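Local structure of periplasmic binding protein (Veillonella parvula, 4LJS) at residues P44-S54 / M106-T117; I18-E27 / R159-R167. The protein probably binds a small ligand, such as a metal chelate, in the periplasm and hands it to a membrane transporter, as related periplasmic binding proteins do. One frame throughout, in Å; residues are numbered along the deposited sequence.

Interaction 1 (44-54 with 106-117) joins the two middle strands of a four-stranded parallel sheet. Interaction 2 (18-27 with 159-167) lays the N-terminal hairpin strand on the end of helix 151-164. Their centres are about 15 Å apart, and the two contacts touch directly. Helix 151-164 packs on the sheet through Ile164, whose CG2 is 3.9 Å from Leu110 CD2. Just past it, Phe165 CZ is 3.8 Å from Val47 CG2. The C-terminal ends of strands 47-50 and 110-113 lead to Trp51 and Trp114. A glycerol, most likely picked up during crystallisation, comes within about 3 Å (nearest atoms) of the Trp114 side chain, so this may be part of a pocket.

Interaction 1: P44-S54 / M106-T117; sequences PERVVAMWQNS and MKPDLLVGWKST
Trp114 offers one face of its indole to the edge of Trp51, whose CD1 sits 3.6 Å from Trp114 CD2. The two five-membered rings form an edge-to-face pair with planes 51° apart. At the edge of the Trp114 ring, NE1 donates nearly in the ring plane to Asn53 OD1 at 3.1 Å. Trp51 has Met50 CG over one face and a water at its edge, where NE1 donates to it. The same water is bonded to the hydroxyls of Ser116 and Thr117. With an alanine at position 114, Asn53 OD1 would probably lose this indole donor, and the edge of Trp51 the ring face it packs on.

The Arg46 guanidinium reaches Met106 O side-on, with NE at 3.0 Å and NH1 at 2.7 Å, both close to its plane. The bend at chi3 (62°) turns the group back to this carbonyl at the end of helix 100-106. NH2 makes a salt bridge with Glu9. Asp109 OD2 takes the Glu45 N-H on its syn lone pair at 2.7 Å, and OD1 accepts from Arg46 N from above the carboxylate plane.

Strands 47-50 and 110-113 are central neighbours in a four-stranded parallel sheet (order 67-71, 47-50, 110-113, 135-138). Val48 N donates to Leu110 O, Val48 O accepts from Val112 N, and Met50 N reaches Val112 O at 2.8 Å. Val48 CG2 packs on Pro108 CB at 3.6 Å. Helix 100-106 covers this face; Tyr157 of helix 151-164 touches Val112 on the other. Mainly apolar side chains thus flank hydrogen-bonded backbones. Arg46 and Asp109 bind backbone atoms at one end; the Trp114-Asn53 bond and the tryptophan pair close the other.

Interaction 2: I18-E27 / R159-R167; sequences IKLQPPVTIE and RDLGRIFNR
Ile26 and Val24 of the N-terminal beta hairpin pack against the last turns of helix 151-164, a strand-on-helix contact. The axes of strand 23-27 and helix 159-164 come within 9.0 Å and run roughly antiparallel. Ile26 CG1 meets Ile164 CG1 at 3.9 Å, the two side chains crossing at about a right angle. Ile26 CD1 also reaches Arg163 NH1 at 3.6 Å. Val24 divides its branches: CG1 lies over one face of the Arg163 guanidinium, offset toward the rim, and CG2 rests on Arg163 O. Leu20 comes from before the corner in the chain, with CD1 at 3.7 Å from Ile164 O and CD2 beside Asn166 CB.

Arg163 is the long side chain that spans the contact. Its chain bends at chi3 (66°), which carries the guanidinium across Val24 to the strand backbone. NH1 gives a weak bond to Thr25 O at 3.0 Å, with an N-H...O angle of 125°.

A second shell holds both sides in place. Strand 34-40 pairs with the strand through Val24 and Ile26, and its Tyr40 touches both Leu20 and Ile164. Asp160 lies beside Ile26 CD1, but its OD2 bonds Tyr137 OH and makes a salt bridge with Lys156, so its charge is probably well balanced. The helix ends in a Schellman motif, with Asn166 at positive phi as its C-prime residue. This places the Asn166 side chain alongside Leu20. The motif's 6→1 backbone bond runs from Arg167 N to Gly162 O at 2.7 Å.

Interaction 1: P44-S54 / M106-T117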
loop_
_atom_site.group_PDB
_atom_site.type_symbol
_atom_site.label_atom_id
_atom_site.label_comp_id
_atom_site.label_asym_id
_atom_site.label_seq_id
_atom_site.Cartn_x
_atom_site.Cartn_y
_atom_site.Cartn_z
ATOM N N PRO A 44 13.763 11.429 13.444
ATOM C CA PRO A 44 13.903 10.212 14.256
ATOM C C PRO A 44 15.189 9.467 13.912
ATOM O O PRO A 44 15.602 9.463 12.752
ATOM C CB PRO A 44 12.690 9.367 13.841
ATOM C CG PRO A 44 11.681 10.356 13.375
ATOM C CD PRO A 44 12.467 11.494 12.750
ATOM N N GLU A 45 15.821 8.854 14.905
ATOM C CA GLU A 45 17.061 8.131 14.658
ATOM C C GLU A 45 16.881 6.622 14.727
ATOM O O GLU A 45 17.683 5.871 14.181
ATOM C CB GLU A 45 18.158 8.593 15.625
ATOM C CG GLU A 45 18.859 9.845 15.130
ATOM C CD GLU A 45 19.680 10.542 16.197
ATOM O OE1 GLU A 45 20.248 9.853 17.072
ATOM O OE2 GLU A 45 19.752 11.789 16.154
ATOM N N ARG A 46 15.821 6.185 15.394
ATOM C CA ARG A 46 15.606 4.768 15.653
ATOM C C ARG A 46 14.142 4.418 15.430
ATOM O O ARG A 46 13.310 4.563 16.328
ATOM C CB ARG A 46 16.022 4.422 17.086
ATOM C CG ARG A 46 17.510 4.603 17.357
ATOM C CD ARG A 46 17.883 4.180 18.772
ATOM N NE ARG A 46 17.604 2.765 18.994
ATOM C CZ ARG A 46 18.409 1.772 18.623
ATOM N NH1 ARG A 46 18.060 0.516 18.864
ATOM N NH2 ARG A 46 19.556 2.030 18.008
ATOM N N VAL A 47 13.834 3.952 14.230
ATOM C CA VAL A 47 12.452 3.738 13.829
ATOM C C VAL A 47 12.083 2.257 13.879
ATOM O O VAL A 47 12.834 1.398 13.414
ATOM C CB VAL A 47 12.218 4.280 12.409
ATOM C CG1 VAL A 47 10.753 4.107 11.987
ATOM C CG2 VAL A 47 12.650 5.737 12.331
ATOM N N VAL A 48 10.939 1.966 14.485
ATOM C CA VAL A 48 10.329 0.652 14.386
ATOM C C VAL A 48 9.188 0.791 13.386
ATOM O O VAL A 48 8.279 1.613 13.560
ATOM C CB VAL A 48 9.836 0.143 15.752
ATOM C CG1 VAL A 48 8.990 -1.115 15.591
ATOM C CG2 VAL A 48 11.032 -0.130 16.681
ATOM N N ALA A 49 9.271 0.024 12.307
ATOM C CA ALA A 49 8.338 0.166 11.196
ATOM C C ALA A 49 7.592 -1.144 10.969
ATOM O O ALA A 49 8.203 -2.186 10.690
ATOM C CB ALA A 49 9.079 0.600 9.934
HETATM N N MSE A 50 6.271 -1.092 11.108
HETATM C CA MSE A 50 5.445 -2.284 10.945
HETATM C C MSE A 50 4.734 -2.276 9.595
HETATM O O MSE A 50 4.099 -1.290 9.230
HETATM C CB MSE A 50 4.425 -2.389 12.088
HETATM C CG MSE A 50 3.863 -3.785 12.323
HETATM SE SE MSE A 50 5.045 -4.975 13.343
HETATM C CE MSE A 50 6.118 -3.588 14.085
ATOM N N TRP A 51 4.872 -3.384 8.868
ATOM C CA TRP A 51 4.214 -3.623 7.579
ATOM C C TRP A 51 4.841 -2.872 6.406
ATOM O O TRP A 51 5.510 -1.849 6.589
ATOM C CB TRP A 51 2.690 -3.417 7.654
ATOM C CG TRP A 51 2.111 -3.977 8.918
ATOM C CD1 TRP A 51 1.389 -3.297 9.865
ATOM C CD2 TRP A 51 2.247 -5.320 9.406
ATOM N NE1 TRP A 51 1.044 -4.142 10.892
ATOM C CE2 TRP A 51 1.559 -5.388 10.637
ATOM C CE3 TRP A 51 2.869 -6.476 8.916
ATOM C CZ2 TRP A 51 1.490 -6.562 11.393
ATOM C CZ3 TRP A 51 2.795 -7.639 9.665
ATOM C CH2 TRP A 51 2.110 -7.672 10.891
ATOM N N GLN A 52 4.607 -3.415 5.210
ATOM C CA GLN A 52 5.263 -2.993 3.970
ATOM C C GLN A 52 5.267 -1.487 3.689
ATOM O O GLN A 52 6.318 -0.924 3.369
ATOM C CB GLN A 52 4.658 -3.739 2.773
ATOM C CG GLN A 52 5.495 -3.623 1.519
ATOM C CD GLN A 52 5.725 -4.960 0.849
ATOM O OE1 GLN A 52 5.003 -5.927 1.098
ATOM N NE2 GLN A 52 6.740 -5.024 -0.004
ATOM N N ASN A 53 4.108 -0.839 3.788
ATOM C CA ASN A 53 4.038 0.609 3.546
ATOM C C ASN A 53 4.953 1.416 4.454
ATOM O O ASN A 53 5.587 2.360 3.998
ATOM C CB ASN A 53 2.603 1.149 3.626
ATOM C CG ASN A 53 1.983 1.008 5.020
ATOM O OD1 ASN A 53 2.326 0.108 5.781
ATOM N ND2 ASN A 53 1.048 1.894 5.340
ATOM N N SER A 54 5.033 1.038 5.729
ATOM C CA SER A 54 5.911 1.735 6.666
ATOM C C SER A 54 7.367 1.584 6.228
ATOM O O SER A 54 8.109 2.561 6.145
ATOM C CB SER A 54 5.746 1.184 8.086
ATOM O OG SER A 54 4.377 1.058 8.436
HETATM N N MSE A 106 14.498 -2.209 21.966
HETATM C CA MSE A 106 15.040 -1.504 20.811
HETATM C C MSE A 106 15.103 0.002 21.023
HETATM O O MSE A 106 15.852 0.692 20.331
HETATM C CB MSE A 106 14.173 -1.783 19.584
HETATM C CG MSE A 106 14.252 -3.194 19.084
HETATM SE SE MSE A 106 12.968 -3.492 17.657
HETATM C CE MSE A 106 13.030 -5.446 17.689
ATOM N N LYS A 107 14.279 0.499 21.945
ATOM C CA LYS A 107 14.206 1.926 22.263
ATOM C C LYS A 107 13.980 2.793 21.028
ATOM O O LYS A 107 14.846 3.587 20.650
ATOM C CB LYS A 107 15.469 2.384 23.014
ATOM C CG LYS A 107 15.611 1.758 24.386
ATOM C CD LYS A 107 16.784 2.336 25.164
ATOM C CE LYS A 107 16.564 3.801 25.505
ATOM N NZ LYS A 107 17.476 4.227 26.606
ATOM N N PRO A 108 12.816 2.641 20.389
ATOM C CA PRO A 108 12.553 3.461 19.207
ATOM C C PRO A 108 12.272 4.904 19.614
ATOM O O PRO A 108 11.885 5.157 20.759
ATOM C CB PRO A 108 11.278 2.840 18.645
ATOM C CG PRO A 108 10.556 2.344 19.872
ATOM C CD PRO A 108 11.650 1.815 20.762
ATOM N N ASP A 109 12.471 5.840 18.694
ATOM C CA ASP A 109 12.018 7.199 18.925
ATOM C C ASP A 109 10.847 7.527 17.987
ATOM O O ASP A 109 10.184 8.547 18.134
ATOM C CB ASP A 109 13.175 8.227 18.851
ATOM C CG ASP A 109 13.898 8.232 17.510
ATOM O OD1 ASP A 109 13.471 7.519 16.574
ATOM O OD2 ASP A 109 14.901 8.973 17.393
ATOM N N LEU A 110 10.593 6.638 17.034
ATOM C CA LEU A 110 9.391 6.710 16.211
ATOM C C LEU A 110 8.916 5.304 15.890
ATOM O O LEU A 110 9.714 4.442 15.497
ATOM C CB LEU A 110 9.640 7.493 14.912
ATOM C CG LEU A 110 8.533 7.418 13.847
ATOM C CD1 LEU A 110 7.209 8.052 14.303
ATOM C CD2 LEU A 110 8.984 8.026 12.522
ATOM N N LEU A 111 7.623 5.066 16.082
ATOM C CA LEU A 111 7.008 3.819 15.636
ATOM C C LEU A 111 5.979 4.143 14.561
ATOM O O LEU A 111 5.130 5.020 14.748
ATOM C CB LEU A 111 6.360 3.049 16.796
ATOM C CG LEU A 111 7.272 2.711 17.985
ATOM C CD1 LEU A 111 7.239 3.828 19.008
ATOM C CD2 LEU A 111 6.895 1.377 18.621
ATOM N N VAL A 112 6.074 3.452 13.430
ATOM C CA VAL A 112 5.152 3.668 12.323
ATOM C C VAL A 112 4.385 2.381 12.049
ATOM O O VAL A 112 4.977 1.319 11.839
ATOM C CB VAL A 112 5.898 4.102 11.052
ATOM C CG1 VAL A 112 4.906 4.373 9.916
ATOM C CG2 VAL A 112 6.773 5.327 11.329
ATOM N N GLY A 113 3.063 2.460 12.068
ATOM C CA GLY A 113 2.274 1.268 11.827
ATOM C C GLY A 113 0.827 1.529 11.473
ATOM O O GLY A 113 0.479 2.568 10.906
ATOM N N TRP A 114 -0.013 0.562 11.818
ATOM C CA TRP A 114 -1.430 0.614 11.531
ATOM C C TRP A 114 -2.222 0.844 12.814
ATOM O O TRP A 114 -1.665 0.805 13.918
ATOM C CB TRP A 114 -1.877 -0.689 10.861
ATOM C CG TRP A 114 -1.306 -0.890 9.495
ATOM C CD1 TRP A 114 -0.350 -0.129 8.888
ATOM C CD2 TRP A 114 -1.658 -1.920 8.552
ATOM N NE1 TRP A 114 -0.084 -0.617 7.633
ATOM C CE2 TRP A 114 -0.872 -1.714 7.400
ATOM C CE3 TRP A 114 -2.567 -2.986 8.569
ATOM C CZ2 TRP A 114 -0.960 -2.540 6.275
ATOM C CZ3 TRP A 114 -2.651 -3.807 7.455
ATOM C CH2 TRP A 114 -1.850 -3.578 6.321
ATOM N N LYS A 115 -3.522 1.084 12.660
ATOM C CA LYS A 115 -4.417 1.279 13.801
ATOM C C LYS A 115 -4.284 0.154 14.831
ATOM O O LYS A 115 -4.196 0.411 16.032
ATOM C CB LYS A 115 -5.870 1.389 13.320
ATOM C CG LYS A 115 -6.944 1.231 14.407
ATOM C CD LYS A 115 -8.337 1.240 13.777
ATOM C CE LYS A 115 -9.154 0.016 14.168
ATOM N NZ LYS A 115 -10.312 -0.199 13.242
ATOM N N SER A 116 -4.246 -1.087 14.354
ATOM C CA SER A 116 -4.170 -2.253 15.235
ATOM C C SER A 116 -2.806 -2.434 15.905
ATOM O O SER A 116 -2.680 -3.193 16.860
ATOM C CB SER A 116 -4.516 -3.527 14.460
ATOM O OG SER A 116 -3.517 -3.787 13.480
ATOM N N THR A 117 -1.784 -1.756 15.399
ATOM C CA THR A 117 -0.440 -1.918 15.949
ATOM C C THR A 117 -0.311 -1.323 17.355
ATOM O O THR A 117 0.464 -1.812 18.180
ATOM C CB THR A 117 0.629 -1.252 15.053
ATOM O OG1 THR A 117 0.435 -1.639 13.688
ATOM C CG2 THR A 117 2.032 -1.647 15.494
HETATM O O HOH W 1 -0.730 -4.086 13.454
HETATM O O HOH W 2 2.150 2.484 8.393
#

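Interaction 2: I18-E27 / R159-R167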
loop_
_atom_site.group_PDB
_atom_site.type_symbol
_atom_site.label_atom_id
_atom_site.label_comp_id
_atom_site.label_asym_id
_atom_site.label_seq_id
_atom_site.Cartn_x
_atom_site.Cartn_y
_atom_site.Cartn_z
ATOM N N ILE A 18 19.756 15.378 12.772
ATOM C CA ILE A 18 19.195 16.432 11.936
ATOM C C ILE A 18 18.044 17.110 12.660
ATOM O O ILE A 18 17.013 16.492 12.936
ATOM C CB ILE A 18 18.699 15.899 10.587
ATOM C CG1 ILE A 18 19.813 15.139 9.872
ATOM C CG2 ILE A 18 18.224 17.041 9.722
ATOM C CD1 ILE A 18 19.352 14.461 8.604
ATOM N N LYS A 19 18.240 18.387 12.964
ATOM C CA LYS A 19 17.281 19.178 13.720
ATOM C C LYS A 19 16.193 19.719 12.797
ATOM O O LYS A 19 16.479 20.200 11.701
ATOM C CB LYS A 19 18.017 20.336 14.403
ATOM C CG LYS A 19 17.259 21.001 15.541
ATOM C CD LYS A 19 18.169 21.954 16.322
ATOM N N LEU A 20 14.945 19.631 13.238
ATOM C CA LEU A 20 13.832 20.186 12.481
ATOM C C LEU A 20 13.480 21.570 13.016
ATOM O O LEU A 20 12.817 21.702 14.046
ATOM C CB LEU A 20 12.611 19.269 12.554
ATOM C CG LEU A 20 12.730 17.875 11.934
ATOM C CD1 LEU A 20 11.556 16.998 12.356
ATOM C CD2 LEU A 20 12.817 17.963 10.410
ATOM N N GLN A 21 13.943 22.601 12.320
ATOM C CA GLN A 21 13.606 23.975 12.674
ATOM C C GLN A 21 12.941 24.651 11.484
ATOM O O GLN A 21 13.571 24.826 10.437
ATOM C CB GLN A 21 14.854 24.748 13.092
ATOM C CG GLN A 21 15.464 24.279 14.401
ATOM C CD GLN A 21 16.840 24.871 14.640
ATOM O OE1 GLN A 21 17.688 24.876 13.747
ATOM N NE2 GLN A 21 17.066 25.381 15.846
ATOM N N PRO A 22 11.664 25.037 11.633
ATOM C CA PRO A 22 10.841 24.947 12.847
ATOM C C PRO A 22 10.337 23.525 13.100
ATOM O O PRO A 22 10.390 22.693 12.187
ATOM C CB PRO A 22 9.663 25.862 12.515
ATOM C CG PRO A 22 9.502 25.709 11.044
ATOM C CD PRO A 22 10.899 25.583 10.497
ATOM N N PRO A 23 9.857 23.248 14.326
ATOM C CA PRO A 23 9.340 21.915 14.655
ATOM C C PRO A 23 8.215 21.488 13.716
ATOM O O PRO A 23 7.457 22.324 13.221
ATOM C CB PRO A 23 8.798 22.090 16.075
ATOM C CG PRO A 23 9.567 23.241 16.636
ATOM C CD PRO A 23 9.795 24.164 15.480
ATOM N N VAL A 24 8.122 20.188 13.473
ATOM C CA VAL A 24 7.091 19.638 12.607
ATOM C C VAL A 24 5.948 19.063 13.431
ATOM O O VAL A 24 6.148 18.192 14.276
ATOM C CB VAL A 24 7.665 18.537 11.685
ATOM C CG1 VAL A 24 6.550 17.713 11.067
ATOM C CG2 VAL A 24 8.549 19.156 10.613
ATOM N N THR A 25 4.748 19.569 13.183
ATOM C CA THR A 25 3.554 19.071 13.843
ATOM C C THR A 25 2.756 18.202 12.871
ATOM O O THR A 25 2.414 18.632 11.776
ATOM C CB THR A 25 2.692 20.233 14.358
ATOM O OG1 THR A 25 3.266 20.746 15.565
ATOM C CG2 THR A 25 1.282 19.770 14.641
ATOM N N ILE A 26 2.480 16.971 13.276
ATOM C CA ILE A 26 1.791 16.016 12.423
ATOM C C ILE A 26 0.485 15.571 13.070
ATOM O O ILE A 26 0.435 15.327 14.278
ATOM C CB ILE A 26 2.673 14.767 12.172
ATOM C CG1 ILE A 26 3.890 15.127 11.312
ATOM C CG2 ILE A 26 1.863 13.636 11.524
ATOM C CD1 ILE A 26 3.531 15.683 9.943
ATOM N N GLU A 27 -0.570 15.475 12.265
ATOM C CA GLU A 27 -1.824 14.887 12.715
ATOM C C GLU A 27 -1.995 13.444 12.224
ATOM O O GLU A 27 -1.870 13.152 11.032
ATOM C CB GLU A 27 -3.016 15.728 12.257
ATOM C CG GLU A 27 -4.359 15.062 12.527
ATOM C CD GLU A 27 -5.528 15.873 12.012
ATOM O OE1 GLU A 27 -5.915 15.677 10.841
ATOM O OE2 GLU A 27 -6.058 16.702 12.778
ATOM N N ARG A 159 3.549 12.260 2.317
ATOM C CA ARG A 159 3.889 13.635 2.631
ATOM C C ARG A 159 4.219 13.808 4.122
ATOM O O ARG A 159 5.164 14.519 4.477
ATOM C CB ARG A 159 2.727 14.536 2.212
ATOM C CG ARG A 159 2.997 16.012 2.300
ATOM C CD ARG A 159 1.849 16.802 1.668
ATOM N NE ARG A 159 1.924 16.837 0.207
ATOM C CZ ARG A 159 0.980 16.378 -0.611
ATOM N NH1 ARG A 159 -0.124 15.833 -0.120
ATOM N NH2 ARG A 159 1.136 16.473 -1.928
ATOM N N ASP A 160 3.447 13.155 4.990
ATOM C CA ASP A 160 3.688 13.213 6.435
ATOM C C ASP A 160 5.049 12.620 6.800
ATOM O O ASP A 160 5.811 13.205 7.566
ATOM C CB ASP A 160 2.602 12.458 7.199
ATOM C CG ASP A 160 1.290 13.209 7.249
ATOM O OD1 ASP A 160 1.299 14.441 7.037
ATOM O OD2 ASP A 160 0.249 12.564 7.513
ATOM N N LEU A 161 5.347 11.447 6.256
ATOM C CA LEU A 161 6.632 10.824 6.517
ATOM C C LEU A 161 7.752 11.712 5.971
ATOM O O LEU A 161 8.781 11.880 6.614
ATOM C CB LEU A 161 6.678 9.406 5.946
ATOM C CG LEU A 161 5.802 8.419 6.736
ATOM C CD1 LEU A 161 5.743 7.050 6.069
ATOM C CD2 LEU A 161 6.295 8.284 8.179
ATOM N N GLY A 162 7.526 12.311 4.804
ATOM C CA GLY A 162 8.457 13.283 4.260
ATOM C C GLY A 162 8.773 14.422 5.219
ATOM O O GLY A 162 9.934 14.797 5.383
ATOM N N ARG A 163 7.748 14.974 5.865
ATOM C CA ARG A 163 7.967 16.039 6.843
ATOM C C ARG A 163 8.727 15.535 8.076
ATOM O O ARG A 163 9.622 16.210 8.586
ATOM C CB ARG A 163 6.645 16.681 7.279
ATOM C CG ARG A 163 5.888 17.403 6.186
ATOM C CD ARG A 163 4.631 18.066 6.748
ATOM N NE ARG A 163 4.956 19.148 7.677
ATOM C CZ ARG A 163 4.147 19.584 8.639
ATOM N NH1 ARG A 163 2.957 19.022 8.815
ATOM N NH2 ARG A 163 4.531 20.578 9.434
ATOM N N ILE A 164 8.361 14.352 8.554
ATOM C CA ILE A 164 9.008 13.772 9.725
ATOM C C ILE A 164 10.509 13.553 9.487
ATOM O O ILE A 164 11.325 13.831 10.363
ATOM C CB ILE A 164 8.311 12.458 10.161
ATOM C CG1 ILE A 164 6.906 12.754 10.696
ATOM C CG2 ILE A 164 9.131 11.721 11.221
ATOM C CD1 ILE A 164 6.120 11.508 11.099
ATOM N N PHE A 165 10.873 13.103 8.289
ATOM C CA PHE A 165 12.268 12.775 7.990
ATOM C C PHE A 165 13.046 13.849 7.260
ATOM O O PHE A 165 14.132 13.580 6.743
ATOM C CB PHE A 165 12.343 11.465 7.210
ATOM C CG PHE A 165 12.012 10.271 8.040
ATOM C CD1 PHE A 165 12.982 9.661 8.798
ATOM C CD2 PHE A 165 10.717 9.793 8.102
ATOM C CE1 PHE A 165 12.678 8.571 9.585
ATOM C CE2 PHE A 165 10.407 8.706 8.884
ATOM C CZ PHE A 165 11.386 8.095 9.632
ATOM N N ASN A 166 12.497 15.061 7.235
ATOM C CA ASN A 166 13.045 16.155 6.436
ATOM C C ASN A 166 13.361 15.748 4.990
ATOM O O ASN A 166 14.429 16.064 4.461
ATOM C CB ASN A 166 14.286 16.761 7.101
ATOM C CG ASN A 166 14.624 18.131 6.544
ATOM O OD1 ASN A 166 13.730 18.910 6.217
ATOM N ND2 ASN A 166 15.912 18.423 6.414
ATOM N N ARG A 167 12.434 15.027 4.367
ATOM C CA ARG A 167 12.599 14.592 2.983
ATOM C C ARG A 167 11.411 15.082 2.171
ATOM O O ARG A 167 10.752 14.312 1.475
ATOM C CB ARG A 167 12.712 13.062 2.895
ATOM C CG ARG A 167 13.991 12.486 3.505
ATOM C CD ARG A 167 15.230 12.842 2.695
ATOM N NE ARG A 167 16.417 12.172 3.216
ATOM C CZ ARG A 167 17.527 11.965 2.514
ATOM N NH1 ARG A 167 17.595 12.379 1.256
ATOM N NH2 ARG A 167 18.564 11.341 3.065
#